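Local coordinates for protein PHOX (Pseudomonas fluorescens, PDB 4A9V) that hydrolyses phosphate monoesters as an alkaline phosphatase of the PhoX family, using a cofactor of iron and calcium ions, at residues 210-218 with 369-377. Sequence-based numbering, arbitrary orientation. Where two conformers were deposited one is given.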
ATOM      1  N   ASP A 210     -14.162 -22.429   6.846  1.00 11.77           N
ATOM      2  CA  ASP A 210     -14.840 -22.768   5.608  1.00 11.48           C
ATOM      3  C   ASP A 210     -13.970 -22.359   4.412  1.00 10.35           C
ATOM      4  O   ASP A 210     -12.896 -21.778   4.580  1.00 11.00           O
ATOM      5  CB  ASP A 210     -16.233 -22.109   5.560  1.00 12.52           C
ATOM      6  CG  ASP A 210     -16.176 -20.587   5.481  1.00 13.18           C
ATOM      7  OD1 ASP A 210     -15.330 -20.059   4.739  1.00 14.81           O
ATOM      8  OD2 ASP A 210     -17.107 -19.928   5.998  1.00 17.70           O
ATOM      9  N   PRO A 211     -14.371 -22.762   3.200  1.00 11.51           N
ATOM     10  CA  PRO A 211     -13.475 -22.553   2.073  1.00 12.15           C
ATOM     11  C   PRO A 211     -13.132 -21.082   1.824  1.00 10.25           C
ATOM     12  O   PRO A 211     -12.015 -20.776   1.423  1.00 11.24           O
ATOM     13  CB  PRO A 211     -14.249 -23.157   0.903  1.00 14.93           C
ATOM     14  CG  PRO A 211     -15.058 -24.246   1.531  1.00 16.32           C
ATOM     15  CD  PRO A 211     -15.440 -23.730   2.888  1.00 14.34           C
ATOM     16  N   ALA A 212     -14.073 -20.176   2.058  1.00 11.55           N
ATOM     17  CA  ALA A 212     -13.809 -18.760   1.827  1.00 11.17           C
ATOM     18  C   ALA A 212     -12.851 -18.211   2.885  1.00 10.76           C
ATOM     19  O   ALA A 212     -11.981 -17.386   2.585  1.00 11.96           O
ATOM     20  CB  ALA A 212     -15.106 -17.962   1.816  1.00 14.04           C
ATOM     21  N   GLN A 213     -13.002 -18.677   4.118  1.00 10.08           N
ATOM     22  CA  GLN A 213     -12.084 -18.302   5.175  1.00 10.70           C
ATOM     23  C   GLN A 213     -10.672 -18.814   4.903  1.00  9.24           C
ATOM     24  O   GLN A 213      -9.699 -18.073   5.020  1.00 10.65           O
ATOM     25  CB  GLN A 213     -12.606 -18.805   6.517  1.00  9.85           C
ATOM     26  CG  GLN A 213     -13.887 -18.110   6.945  1.00 10.72           C
ATOM     27  CD  GLN A 213     -14.590 -18.794   8.097  1.00 11.73           C
ATOM     28  OE1 GLN A 213     -14.431 -19.996   8.323  1.00 12.50           O
ATOM     29  NE2 GLN A 213     -15.448 -18.051   8.774  1.00 13.64           N
ATOM     30  N   LYS A 214     -10.570 -20.036   4.396  1.00  9.13           N
ATOM     31  CA  LYS A 214      -9.274 -20.605   4.056  1.00  9.68           C
ATOM     32  C   LYS A 214      -8.604 -19.861   2.903  1.00  8.88           C
ATOM     33  O   LYS A 214      -7.401 -19.624   2.938  1.00 10.02           O
ATOM     34  CB  LYS A 214      -9.416 -22.091   3.728  1.00 10.01           C
ATOM     35  CG  LYS A 214      -9.661 -22.938   4.960  1.00 11.76           C
ATOM     36  CD  LYS A 214      -9.729 -24.413   4.638  1.00 14.59           C
ATOM     37  CE  LYS A 214      -9.844 -25.220   5.913  1.00 14.75           C
ATOM     38  NZ  LYS A 214     -10.011 -26.661   5.619  1.00 20.45           N
ATOM     39  N   ARG A 215      -9.381 -19.453   1.904  1.00  8.44           N
ATOM     40  CA  ARG A 215      -8.809 -18.763   0.752  1.00  8.97           C
ATOM     41  C   ARG A 215      -8.205 -17.416   1.160  1.00  8.57           C
ATOM     42  O   ARG A 215      -7.265 -16.934   0.525  1.00  9.21           O
ATOM     43  CB  ARG A 215      -9.865 -18.583  -0.348  1.00  8.80           C
ATOM     44  CG  ARG A 215      -9.428 -17.719  -1.521  1.00  8.72           C
ATOM     45  CD  ARG A 215      -8.229 -18.283  -2.280  1.00  9.35           C
ATOM     46  NE  ARG A 215      -7.859 -17.448  -3.426  1.00  8.76           N
ATOM     47  CZ  ARG A 215      -8.476 -17.476  -4.603  1.00  8.80           C
ATOM     48  NH1 ARG A 215      -9.432 -18.366  -4.830  1.00  9.23           N
ATOM     49  NH2 ARG A 215      -8.105 -16.651  -5.568  1.00  9.69           N
ATOM     50  N   TYR A 216      -8.758 -16.798   2.198  1.00  8.12           N
ATOM     51  CA  TYR A 216      -8.240 -15.531   2.680  1.00  8.43           C
ATOM     52  C   TYR A 216      -7.145 -15.701   3.732  1.00  8.59           C
ATOM     53  O   TYR A 216      -6.473 -14.734   4.078  1.00 10.09           O
ATOM     54  CB  TYR A 216      -9.384 -14.645   3.178  1.00  9.38           C
ATOM     55  CG  TYR A 216     -10.152 -13.980   2.049  1.00  7.83           C
ATOM     56  CD1 TYR A 216     -10.986 -14.711   1.213  1.00  8.35           C
ATOM     57  CD2 TYR A 216      -9.977 -12.635   1.773  1.00  8.13           C
ATOM     58  CE1 TYR A 216     -11.640 -14.107   0.151  1.00  8.23           C
ATOM     59  CE2 TYR A 216     -10.627 -12.023   0.715  1.00  8.00           C
ATOM     60  CZ  TYR A 216     -11.462 -12.763  -0.093  1.00  7.97           C
ATOM     61  OH  TYR A 216     -12.107 -12.203  -1.172  1.00  7.70           O
ATOM     62  N   GLY A 217      -6.896 -16.934   4.168  1.00  9.59           N
ATOM     63  CA  GLY A 217      -5.661 -17.254   4.875  1.00 10.35           C
ATOM     64  C   GLY A 217      -5.721 -17.085   6.385  1.00 10.43           C
ATOM     65  O   GLY A 217      -4.683 -17.029   7.041  1.00 11.52           O
ATOM     66  N   VAL A 218      -6.918 -17.086   6.956  1.00 10.12           N
ATOM     67  CA  VAL A 218      -7.050 -17.010   8.411  1.00 10.04           C
ATOM     68  C   VAL A 218      -6.550 -18.291   9.072  1.00 11.26           C
ATOM     69  O   VAL A 218      -6.625 -19.366   8.481  1.00 12.84           O
ATOM     70  CB  VAL A 218      -8.508 -16.706   8.823  1.00 11.21           C
ATOM     71  CG1 VAL A 218      -9.418 -17.879   8.515  1.00 12.32           C
ATOM     72  CG2 VAL A 218      -8.600 -16.288  10.278  1.00 12.96           C
ATOM     73  N   ILE A 369     -17.670  -9.727  -1.158  1.00  7.58           N
ATOM     74  CA  ILE A 369     -17.061 -10.207   0.078  1.00  7.68           C
ATOM     75  C   ILE A 369     -16.047 -11.312  -0.236  1.00  7.79           C
ATOM     76  O   ILE A 369     -15.004 -11.415   0.409  1.00  8.10           O
ATOM     77  CB  ILE A 369     -18.148 -10.692   1.061  1.00  7.94           C
ATOM     78  CG1 ILE A 369     -19.068  -9.533   1.464  1.00  8.87           C
ATOM     79  CG2 ILE A 369     -17.523 -11.325   2.295  1.00  8.65           C
ATOM     80  CD1 ILE A 369     -20.367  -9.975   2.106  1.00  9.71           C
ATOM     81  N   HIS A 370     -16.370 -12.128  -1.236  1.00  7.58           N
ATOM     82  CA  HIS A 370     -15.528 -13.240  -1.662  1.00  8.09           C
ATOM     83  C   HIS A 370     -14.989 -13.015  -3.050  1.00  7.63           C
ATOM     84  O   HIS A 370     -14.895 -13.938  -3.862  1.00  8.55           O
ATOM     85  CB  HIS A 370     -16.319 -14.539  -1.584  1.00  8.86           C
ATOM     86  CG  HIS A 370     -16.729 -14.890  -0.186  1.00  9.51           C
ATOM     87  ND1 HIS A 370     -17.807 -15.647   0.094  1.00 13.01           N
ATOM     88  CD2 HIS A 370     -16.133 -14.587   1.034  1.00 10.94           C
ATOM     89  CE1 HIS A 370     -17.904 -15.806   1.428  1.00 14.81           C
ATOM     90  NE2 HIS A 370     -16.884 -15.149   2.001  1.00 12.45           N
ATOM     91  N   ALA A 371     -14.479 -11.811  -3.289  1.00  7.43           N
ATOM     92  CA  ALA A 371     -13.988 -11.437  -4.607  1.00  7.69           C
ATOM     93  C   ALA A 371     -12.894 -12.380  -5.110  1.00  7.46           C
ATOM     94  O   ALA A 371     -12.832 -12.660  -6.302  1.00  8.27           O
ATOM     95  CB  ALA A 371     -13.499 -10.006  -4.594  1.00  7.87           C
ATOM     96  N   ARG A 372     -12.022 -12.859  -4.222  1.00  7.08           N
ATOM     97  CA  ARG A 372     -10.970 -13.776  -4.648  1.00  7.40           C
ATOM     98  C   ARG A 372     -11.578 -15.012  -5.306  1.00  7.51           C
ATOM     99  O   ARG A 372     -11.051 -15.523  -6.295  1.00  8.28           O
ATOM    100  CB  ARG A 372     -10.118 -14.210  -3.454  1.00  7.54           C
ATOM    101  CG  ARG A 372      -9.124 -13.169  -2.970  1.00  7.96           C
ATOM    102  CD  ARG A 372      -8.230 -13.736  -1.880  1.00  7.93           C
ATOM    103  NE  ARG A 372      -7.121 -12.848  -1.593  1.00  7.13           N
ATOM    104  CZ  ARG A 372      -6.119 -13.144  -0.781  1.00  7.10           C
ATOM    105  NH1 ARG A 372      -6.122 -14.269  -0.074  1.00  7.96           N
ATOM    106  NH2 ARG A 372      -5.090 -12.321  -0.708  1.00  7.26           N
ATOM    107  N   LEU A 373     -12.604 -15.572  -4.674  1.00  7.88           N
ATOM    108  CA  LEU A 373     -13.242 -16.781  -5.174  0.50  8.24           C
ATOM    109  C   LEU A 373     -13.937 -16.513  -6.499  1.00  8.57           C
ATOM    110  O   LEU A 373     -13.910 -17.343  -7.395  1.00  9.73           O
ATOM    111  CB  LEU A 373     -14.245 -17.321  -4.154  0.50  9.31           C
ATOM    112  CG  LEU A 373     -13.602 -17.919  -2.907  0.50 12.22           C
ATOM    113  CD1 LEU A 373     -14.684 -18.387  -1.947  0.50 16.27           C
ATOM    114  CD2 LEU A 373     -12.691 -19.082  -3.267  0.50 16.82           C
ATOM    115  N   ALA A 374     -14.591 -15.363  -6.614  1.00  8.59           N
ATOM    116  CA  ALA A 374     -15.278 -15.018  -7.854  1.00  9.14           C
ATOM    117  C   ALA A 374     -14.268 -14.851  -8.993  1.00  8.73           C
ATOM    118  O   ALA A 374     -14.499 -15.298 -10.119  1.00  9.44           O
ATOM    119  CB  ALA A 374     -16.100 -13.750  -7.666  1.00  9.35           C
ATOM    120  N   ALA A 375     -13.132 -14.225  -8.696  1.00  8.29           N
ATOM    121  CA  ALA A 375     -12.101 -14.013  -9.697  1.00  8.02           C
ATOM    122  C   ALA A 375     -11.491 -15.342 -10.171  1.00  8.22           C
ATOM    123  O   ALA A 375     -11.147 -15.494 -11.341  1.00  8.51           O
ATOM    124  CB  ALA A 375     -11.027 -13.090  -9.144  1.00  7.99           C
ATOM    125  N   SER A 376     -11.382 -16.320  -9.280  1.00  8.38           N
ATOM    126  CA  SER A 376     -10.948 -17.645  -9.701  1.00  9.20           C
ATOM    127  C   SER A 376     -11.959 -18.287 -10.649  1.00 10.03           C
ATOM    128  O   SER A 376     -11.580 -18.905 -11.638  1.00 10.55           O
ATOM    129  CB  SER A 376     -10.708 -18.552  -8.496  1.00 10.04           C
ATOM    130  OG  SER A 376      -9.570 -18.141  -7.757  1.00 10.24           O
ATOM    131  N   VAL A 377     -13.246 -18.133 -10.356  1.00  9.69           N
ATOM    132  CA  VAL A 377     -14.282 -18.706 -11.219  1.00 10.82           C
ATOM    133  C   VAL A 377     -14.141 -18.193 -12.655  1.00 10.89           C
ATOM    134  O   VAL A 377     -14.295 -18.952 -13.611  1.00 11.94           O
ATOM    135  CB  VAL A 377     -15.699 -18.410 -10.682  1.00 11.95           C
ATOM    136  CG1 VAL A 377     -16.760 -18.738 -11.725  1.00 14.73           C
ATOM    137  CG2 VAL A 377     -15.951 -19.206  -9.418  1.00 13.67           C
TER
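S376 OG is gripped by both terminal nitrogens of R215, 2.9 Å from NH1 and 3.0 Å from NH2, where two short helices of the PhoX beta-propeller, 211-216 and 371-377, cross nearly at right angles. With chi1 at 172° the R215 chain starts out opposite its own backbone nitrogen, then bends at chi2 (62°); R372 CB lies over one face of the guanidinium, near its rim, while NE of R215 forms a salt bridge with E296. R372 reaches back with an extended chain: NH1 donates to R215 O (3.0 Å) within its own guanidinium plane, and NE and NH2 form salt bridges with D291 and E293. These acidic partners probably offset the nearness of the two arginines and fix the R372 side chain, which lies about 10 Å from the mu-oxo-diiron. Farther back along the chain, R372 CD sits over the centre of the Y216 ring, 3.9 Å from its centroid, a CH-pi contact. Y216 OH accepts a nearly straight hydrogen bond (174°) from R372 N and donates one to R269 O. Near the N-terminal ends of both helices, A212 CB makes a CH-pi contact over one face of the H370 ring, 3.3 Å from NE2.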